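Serine/threonine protein phosphatase Stp1 (Streptococcus agalactiae, PDB 2PK0) probably removes phosphate groups from serine and threonine residues of phosphorylated proteins, as a magnesium-dependent bacterial phosphatase of the PP2C family. Local coordinates at residues 18-23 against 48-53; 105-110 against 122-127; 117-122 against 179-184. All coordinates share one frame; numbering follows the deposited sequence.

Contact 1 (18-23 against 48-53); sequences RSNNQD and AGNIAS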
# COMPACT_ATOMS: atom_id res chain seq x y z
N ARG A 18 11.08 14.63 -8.14
CA ARG A 18 9.72 15.04 -8.49
C ARG A 18 9.22 16.24 -7.70
O ARG A 18 9.65 16.50 -6.58
CB ARG A 18 8.75 13.86 -8.41
CG ARG A 18 8.96 12.82 -9.50
CD ARG A 18 7.66 12.32 -10.04
NE ARG A 18 7.83 11.02 -10.68
CZ ARG A 18 6.87 10.09 -10.76
NH1 ARG A 18 5.68 10.33 -10.22
NH2 ARG A 18 7.12 8.93 -11.35
N SER A 19 8.30 16.98 -8.30
CA SER A 19 7.85 18.24 -7.72
C SER A 19 6.42 18.15 -7.26
O SER A 19 5.79 19.15 -6.93
CB SER A 19 7.95 19.35 -8.76
OG SER A 19 7.02 19.10 -9.81
N ASN A 20 5.89 16.93 -7.25
CA ASN A 20 4.52 16.72 -6.86
C ASN A 20 4.39 15.34 -6.24
O ASN A 20 4.80 14.34 -6.83
CB ASN A 20 3.61 16.88 -8.08
CG ASN A 20 2.16 16.91 -7.73
OD1 ASN A 20 1.32 16.52 -8.51
ND2 ASN A 20 1.87 17.36 -6.54
N ASN A 21 3.82 15.30 -5.04
CA ASN A 21 3.60 14.05 -4.33
C ASN A 21 2.16 13.58 -4.54
O ASN A 21 1.26 14.10 -3.91
CB ASN A 21 3.84 14.26 -2.83
CG ASN A 21 3.89 12.94 -2.05
OD1 ASN A 21 3.64 11.87 -2.58
ND2 ASN A 21 4.22 13.04 -0.77
N GLN A 22 1.96 12.58 -5.39
CA GLN A 22 0.60 12.07 -5.62
C GLN A 22 0.31 10.80 -4.80
O GLN A 22 -0.68 10.10 -5.05
CB GLN A 22 0.35 11.81 -7.11
CG GLN A 22 0.72 12.96 -8.04
CD GLN A 22 0.35 12.68 -9.49
OE1 GLN A 22 0.83 11.70 -10.10
NE2 GLN A 22 -0.51 13.53 -10.05
N ASP A 23 1.17 10.50 -3.83
CA ASP A 23 0.88 9.44 -2.88
C ASP A 23 0.05 10.04 -1.75
O ASP A 23 0.24 11.23 -1.43
CB ASP A 23 2.15 8.86 -2.27
CG ASP A 23 2.92 7.92 -3.21
OD1 ASP A 23 2.42 7.56 -4.30
OD2 ASP A 23 4.05 7.54 -2.83
N ALA A 48 -4.64 15.17 -10.89
CA ALA A 48 -5.58 14.04 -10.95
C ALA A 48 -5.09 12.88 -10.09
O ALA A 48 -5.90 12.11 -9.56
CB ALA A 48 -5.80 13.57 -12.38
N GLY A 49 -3.78 12.76 -9.96
CA GLY A 49 -3.16 11.74 -9.12
C GLY A 49 -3.29 12.10 -7.66
O GLY A 49 -3.48 11.21 -6.83
N ASN A 50 -3.21 13.40 -7.37
CA ASN A 50 -3.38 13.91 -6.00
C ASN A 50 -4.79 13.72 -5.49
O ASN A 50 -4.97 13.25 -4.37
CB ASN A 50 -3.01 15.39 -5.91
CG ASN A 50 -1.64 15.68 -6.46
OD1 ASN A 50 -1.42 15.61 -7.67
ND2 ASN A 50 -0.70 16.01 -5.58
N ILE A 51 -5.77 14.09 -6.32
CA ILE A 51 -7.19 13.99 -6.01
C ILE A 51 -7.58 12.53 -5.74
O ILE A 51 -8.17 12.22 -4.72
CB ILE A 51 -8.08 14.65 -7.13
CG1 ILE A 51 -8.00 16.18 -7.07
CG2 ILE A 51 -9.54 14.26 -7.03
CD1 ILE A 51 -8.69 16.80 -5.85
N ALA A 52 -7.20 11.63 -6.64
CA ALA A 52 -7.60 10.23 -6.54
C ALA A 52 -7.09 9.55 -5.28
O ALA A 52 -7.83 8.81 -4.62
CB ALA A 52 -7.15 9.46 -7.78
N SER A 53 -5.82 9.81 -4.96
CA SER A 53 -5.17 9.22 -3.79
C SER A 53 -5.73 9.78 -2.49
O SER A 53 -6.09 9.01 -1.61
CB SER A 53 -3.64 9.38 -3.86
OG SER A 53 -3.21 10.73 -3.77
O HOH W 1 -1.93 12.90 -2.92

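Contact 2 (105-110 against 122-127); sequences TIEAVA and GDSRIG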
# COMPACT_ATOMS: atom_id res chain seq x y z
N THR A 105 -3.42 3.34 -6.93
CA THR A 105 -3.28 2.03 -6.30
C THR A 105 -3.96 2.08 -4.93
O THR A 105 -4.25 3.17 -4.42
CB THR A 105 -1.81 1.63 -6.05
OG1 THR A 105 -1.27 2.42 -4.98
CG2 THR A 105 -0.97 1.79 -7.28
N ILE A 106 -4.19 0.93 -4.31
CA ILE A 106 -4.56 0.92 -2.89
C ILE A 106 -3.94 -0.23 -2.09
O ILE A 106 -3.76 -1.33 -2.60
CB ILE A 106 -6.09 0.97 -2.65
CG1 ILE A 106 -6.40 1.66 -1.32
CG2 ILE A 106 -6.73 -0.43 -2.71
CD1 ILE A 106 -7.81 1.43 -0.81
N GLU A 107 -3.57 0.09 -0.85
CA GLU A 107 -3.36 -0.91 0.19
C GLU A 107 -4.20 -0.51 1.40
O GLU A 107 -4.02 0.59 1.96
CB GLU A 107 -1.88 -1.00 0.62
CG GLU A 107 -0.87 -1.28 -0.47
CD GLU A 107 -1.19 -2.52 -1.29
OE1 GLU A 107 -1.69 -3.51 -0.74
OE2 GLU A 107 -0.94 -2.51 -2.51
N ALA A 108 -5.11 -1.38 1.80
CA ALA A 108 -5.93 -1.10 2.95
C ALA A 108 -5.74 -2.24 3.93
O ALA A 108 -5.94 -3.40 3.59
CB ALA A 108 -7.39 -0.98 2.53
N VAL A 109 -5.28 -1.91 5.13
CA VAL A 109 -4.88 -2.93 6.10
C VAL A 109 -5.56 -2.65 7.42
O VAL A 109 -5.42 -1.55 7.96
CB VAL A 109 -3.36 -2.91 6.37
CG1 VAL A 109 -2.96 -4.06 7.29
CG2 VAL A 109 -2.58 -2.98 5.08
N ALA A 110 -6.31 -3.63 7.92
CA ALA A 110 -6.94 -3.53 9.22
C ALA A 110 -6.31 -4.54 10.17
O ALA A 110 -5.99 -5.66 9.75
CB ALA A 110 -8.40 -3.78 9.11
N GLY A 122 -3.01 -2.75 -7.52
CA GLY A 122 -1.89 -1.99 -8.07
C GLY A 122 -0.52 -2.58 -7.86
O GLY A 122 -0.36 -3.81 -7.75
N ASP A 123 0.49 -1.72 -7.80
CA ASP A 123 1.88 -2.14 -7.61
C ASP A 123 2.48 -1.64 -6.29
O ASP A 123 3.70 -1.65 -6.10
CB ASP A 123 2.76 -1.74 -8.80
CG ASP A 123 2.80 -0.24 -9.04
OD1 ASP A 123 1.99 0.50 -8.42
OD2 ASP A 123 3.64 0.21 -9.86
N SER A 124 1.62 -1.18 -5.40
CA SER A 124 2.05 -0.93 -4.03
C SER A 124 2.27 -2.28 -3.35
O SER A 124 1.83 -3.32 -3.84
CB SER A 124 1.00 -0.10 -3.30
OG SER A 124 0.97 1.23 -3.77
N ARG A 125 2.99 -2.31 -2.25
CA ARG A 125 3.36 -3.59 -1.68
C ARG A 125 3.14 -3.67 -0.19
O ARG A 125 3.07 -2.64 0.50
CB ARG A 125 4.81 -3.91 -1.97
CG ARG A 125 5.11 -4.01 -3.41
CD ARG A 125 6.30 -4.84 -3.62
NE ARG A 125 6.57 -4.98 -5.04
CZ ARG A 125 7.78 -5.22 -5.52
NH1 ARG A 125 8.79 -5.33 -4.67
NH2 ARG A 125 7.97 -5.32 -6.83
N ILE A 126 2.99 -4.91 0.28
CA ILE A 126 2.91 -5.24 1.69
C ILE A 126 3.86 -6.40 1.96
O ILE A 126 3.84 -7.41 1.25
CB ILE A 126 1.51 -5.70 2.07
CG1 ILE A 126 0.49 -4.60 1.79
CG2 ILE A 126 1.45 -6.11 3.53
CD1 ILE A 126 -0.91 -5.08 1.94
N GLY A 127 4.69 -6.23 2.99
CA GLY A 127 5.58 -7.30 3.40
C GLY A 127 5.70 -7.46 4.90
O GLY A 127 5.32 -6.59 5.66

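Contact 3 (117-122 against 179-184); sequences IFAHVG and PDLGVH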
# COMPACT_ATOMS: atom_id res chain seq x y z
N ILE A 117 -5.85 -8.14 7.98
CA ILE A 117 -6.46 -8.44 6.71
C ILE A 117 -6.25 -7.26 5.75
O ILE A 117 -6.49 -6.10 6.09
CB ILE A 117 -7.96 -8.84 6.84
CG1 ILE A 117 -8.57 -9.08 5.45
CG2 ILE A 117 -8.73 -7.78 7.60
CD1 ILE A 117 -9.87 -9.87 5.45
N PHE A 118 -5.78 -7.56 4.54
CA PHE A 118 -5.57 -6.52 3.60
C PHE A 118 -6.38 -6.66 2.32
O PHE A 118 -6.74 -7.76 1.93
CB PHE A 118 -4.08 -6.35 3.28
CG PHE A 118 -3.45 -7.53 2.57
CD1 PHE A 118 -3.52 -7.65 1.17
CD2 PHE A 118 -2.76 -8.50 3.28
CE1 PHE A 118 -2.93 -8.71 0.51
CE2 PHE A 118 -2.16 -9.58 2.61
CZ PHE A 118 -2.24 -9.69 1.24
N ALA A 119 -6.64 -5.52 1.68
CA ALA A 119 -7.09 -5.46 0.30
C ALA A 119 -6.01 -4.74 -0.50
O ALA A 119 -5.45 -3.75 -0.01
CB ALA A 119 -8.40 -4.70 0.21
N HIS A 120 -5.75 -5.19 -1.73
CA HIS A 120 -4.60 -4.73 -2.52
C HIS A 120 -4.93 -4.59 -4.01
O HIS A 120 -5.47 -5.51 -4.59
CB HIS A 120 -3.43 -5.69 -2.31
CG HIS A 120 -2.49 -5.79 -3.47
ND1 HIS A 120 -1.66 -4.75 -3.85
CD2 HIS A 120 -2.20 -6.82 -4.30
CE1 HIS A 120 -0.93 -5.14 -4.87
NE2 HIS A 120 -1.24 -6.38 -5.17
N VAL A 121 -4.61 -3.44 -4.59
CA VAL A 121 -4.90 -3.10 -5.98
C VAL A 121 -3.74 -2.26 -6.52
O VAL A 121 -3.52 -1.17 -6.03
CB VAL A 121 -6.15 -2.17 -6.10
CG1 VAL A 121 -6.40 -1.77 -7.57
CG2 VAL A 121 -7.39 -2.81 -5.54
N GLY A 122 -3.01 -2.75 -7.52
CA GLY A 122 -1.89 -1.99 -8.07
C GLY A 122 -0.52 -2.58 -7.86
O GLY A 122 -0.36 -3.81 -7.75
N PRO A 179 -9.55 -6.75 -6.40
CA PRO A 179 -8.49 -6.65 -5.39
C PRO A 179 -8.06 -8.00 -4.85
O PRO A 179 -8.84 -8.95 -4.88
CB PRO A 179 -9.13 -5.84 -4.27
CG PRO A 179 -10.59 -6.02 -4.45
CD PRO A 179 -10.85 -6.26 -5.90
N ASP A 180 -6.82 -8.10 -4.37
CA ASP A 180 -6.36 -9.32 -3.71
C ASP A 180 -6.58 -9.14 -2.24
O ASP A 180 -6.24 -8.11 -1.69
CB ASP A 180 -4.87 -9.54 -3.93
CG ASP A 180 -4.52 -9.88 -5.36
OD1 ASP A 180 -5.40 -10.37 -6.09
OD2 ASP A 180 -3.34 -9.66 -5.74
N LEU A 181 -7.14 -10.15 -1.58
CA LEU A 181 -7.28 -10.11 -0.14
C LEU A 181 -6.36 -11.12 0.53
O LEU A 181 -5.96 -12.09 -0.09
CB LEU A 181 -8.71 -10.41 0.27
CG LEU A 181 -9.79 -9.61 -0.44
CD1 LEU A 181 -11.06 -10.38 -0.30
CD2 LEU A 181 -9.94 -8.23 0.13
N GLY A 182 -6.00 -10.87 1.79
CA GLY A 182 -5.21 -11.84 2.55
C GLY A 182 -5.27 -11.66 4.06
O GLY A 182 -5.18 -10.54 4.57
N VAL A 183 -5.42 -12.76 4.78
CA VAL A 183 -5.33 -12.72 6.23
C VAL A 183 -4.01 -13.32 6.66
O VAL A 183 -3.61 -14.38 6.16
CB VAL A 183 -6.49 -13.47 6.89
CG1 VAL A 183 -6.52 -13.23 8.38
CG2 VAL A 183 -7.80 -13.01 6.30
N HIS A 184 -3.29 -12.63 7.54
CA HIS A 184 -2.02 -13.13 8.07
C HIS A 184 -1.87 -12.88 9.54
O HIS A 184 -2.42 -11.92 10.08
CB HIS A 184 -0.85 -12.46 7.35
CG HIS A 184 -0.76 -12.82 5.90
ND1 HIS A 184 -0.00 -13.87 5.44
CD2 HIS A 184 -1.37 -12.28 4.81
CE1 HIS A 184 -0.13 -13.96 4.13
NE2 HIS A 184 -0.96 -13.00 3.72

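Contact 1 (18-23 against 48-53)
Four oxygens surround Ser53 OG. A water donates to it at 2.7 Å, while its single proton can go to Gln22 O across the contact, 2.9 Å from Ser53 OG, or to the carbonyls of Gly49 and Asn50 in the preceding helical turn. The crowded side-chain position, OG between N and C (chi1 67°), brings the hydroxyl back over that turn. The same water donates to Asp23 O, so the serine is joined to the loop through the water, and also directly if its proton goes to Gln22 O. What meets here is the first turn of helix 48-64 and the loop leading into strand 23-29, whose entry is shaped by an Asx turn: Asn21 OD1 accepts from Asp23 N at 3.1 Å, while Asn21 ND2 bonds to Thr12. Gln22 stretches its chain past CG along Gly49, where the missing side chain lets the amide settle with NE2 3.3 Å from Gly49 CA. One NE2 bond runs to Asn50 OD1, fairly straight at 159°, from above that carbonyl's plane; the two amides stand 67° apart. NE2 also binds Gly44 O. Asp23 turns away from the helix toward the metal centre, its OD2 held by Thr239 and Ser196.

Contact 2 (105-110 against 122-127)
Two hydroxyls supply the hydrogen bond of this contact: Thr105 OG1 and Ser124 OG meet at 2.8 Å, and either may be the donor. Thr105 OG1 sits between its own N and C (chi1 72°) and is also bonded to the backbone N of Asp41, a magnesium ligand, so the threonine is a second-shell residue that positions a first-shell one. Its methyl packs over the turn, CG2 4.0 Å from Gly122 CA and 3.4 Å from the carboxylate oxygen Asp123 OD1. Glycine suits position 122, because its backbone angles would press a beta carbon against the preceding carbonyl.

The remaining contacts are apolar or electrostatic. Strands 106-110 and 125-127 belong to the two facing sheets of the PP2C beta-sandwich, and their axes pass 8.4 Å apart at 36°. Between them Val109 CG2 and Ile126 CD1 meet tip to tip at 4.1 Å, both residues beta-branched, as suits strands, with Ile126 reaching further through its extended CD1; Phe118 and Leu192 fill the interior with them. Chi1 sets Glu107 CG, anti to the carbonyl carbon, against Ser124 CB; the bend at chi2 (-54°) then turns the carboxylate so that OE1 lies beside Ile126 CD1.

Glu107 OE2 lies 3.2 Å from Ser124 O, two acceptors without a hydrogen bond, and takes its support from His120 ND1. A buried carboxylate lined by alkyl groups and a carbonyl would be expected to have a raised pKa. Since the other imidazole nitrogen of His120 bonds to the carbonyl of Ser139, the Glu107–His120 pair plausibly carries one extra proton, whether as a carboxylate with an imidazolium or as a neutral acid with a neutral ring.

Contact 3 (117-122 against 179-184)
The ring of Phe118 fills the hollow that Gly182 leaves in the neighbouring strand. With CG in the crowded position between N and C (chi1 66°), the ring folds across and lies over the glycine backbone, Gly182 CA standing 4.1 Å from the ring centroid in a CH-pi contact. Past the ring's rim comes His184, whose CD2 is 3.6 Å from Phe118 CE2; the two rings are nearly coplanar (7°) and meet edge to edge. Further along this face, His120 and Asp180 run side by side, with His120 CD2 3.4 Å from Asp180 OD2. Both are fixed from outside: the imidazole by Glu107 and Ser139 O, the carboxylate by His141, whose ring stacks on His120.

On the other face, turned to helix 72-96, large fits small where Leu181 CD2 lies against Ala119 CB at 3.9 Å, while Val183 CG2 and Ile117 CD1 bring two branched chains together. Beyond the paired residues, Pro179 CB packs on Val121 CG2.

Beneath the side chains, Phe118 and Gly182 exchange both backbone bonds, and Asp180 N bonds to His120 O at 2.9 Å, its return bond being weak. This antiparallel pairing puts 180-185 at the edge of one sheet of the PP2C beta-sandwich, with the aromatic–glycine pair facing the interior and the aliphatic side facing helix 72-96.

Contacts 2 and 3 share Gly122 and touch directly, their centres about 7 Å apart: Ile106 N probably bonds to Val121 O at 2.8 Å, and Glu107 OE2 to His120 ND1 at 2.7 Å, so strand 103-112 links the interface between the sheets to the edge pairing. Contact 1 stands apart, its centre about 17 Å from that of contact 2 and about 23 Å from that of contact 3. Contacts 1 and 2 both border the two magnesium sites, one held by Asp41 and Gly42, the other by Asp41, Asp197 and Asp236: the side chain of Asp23 is about 4 Å from a magnesium ion and that of Asp123 about 6 Å. The side chain of His120 in contact 3 is about 12 Å from one.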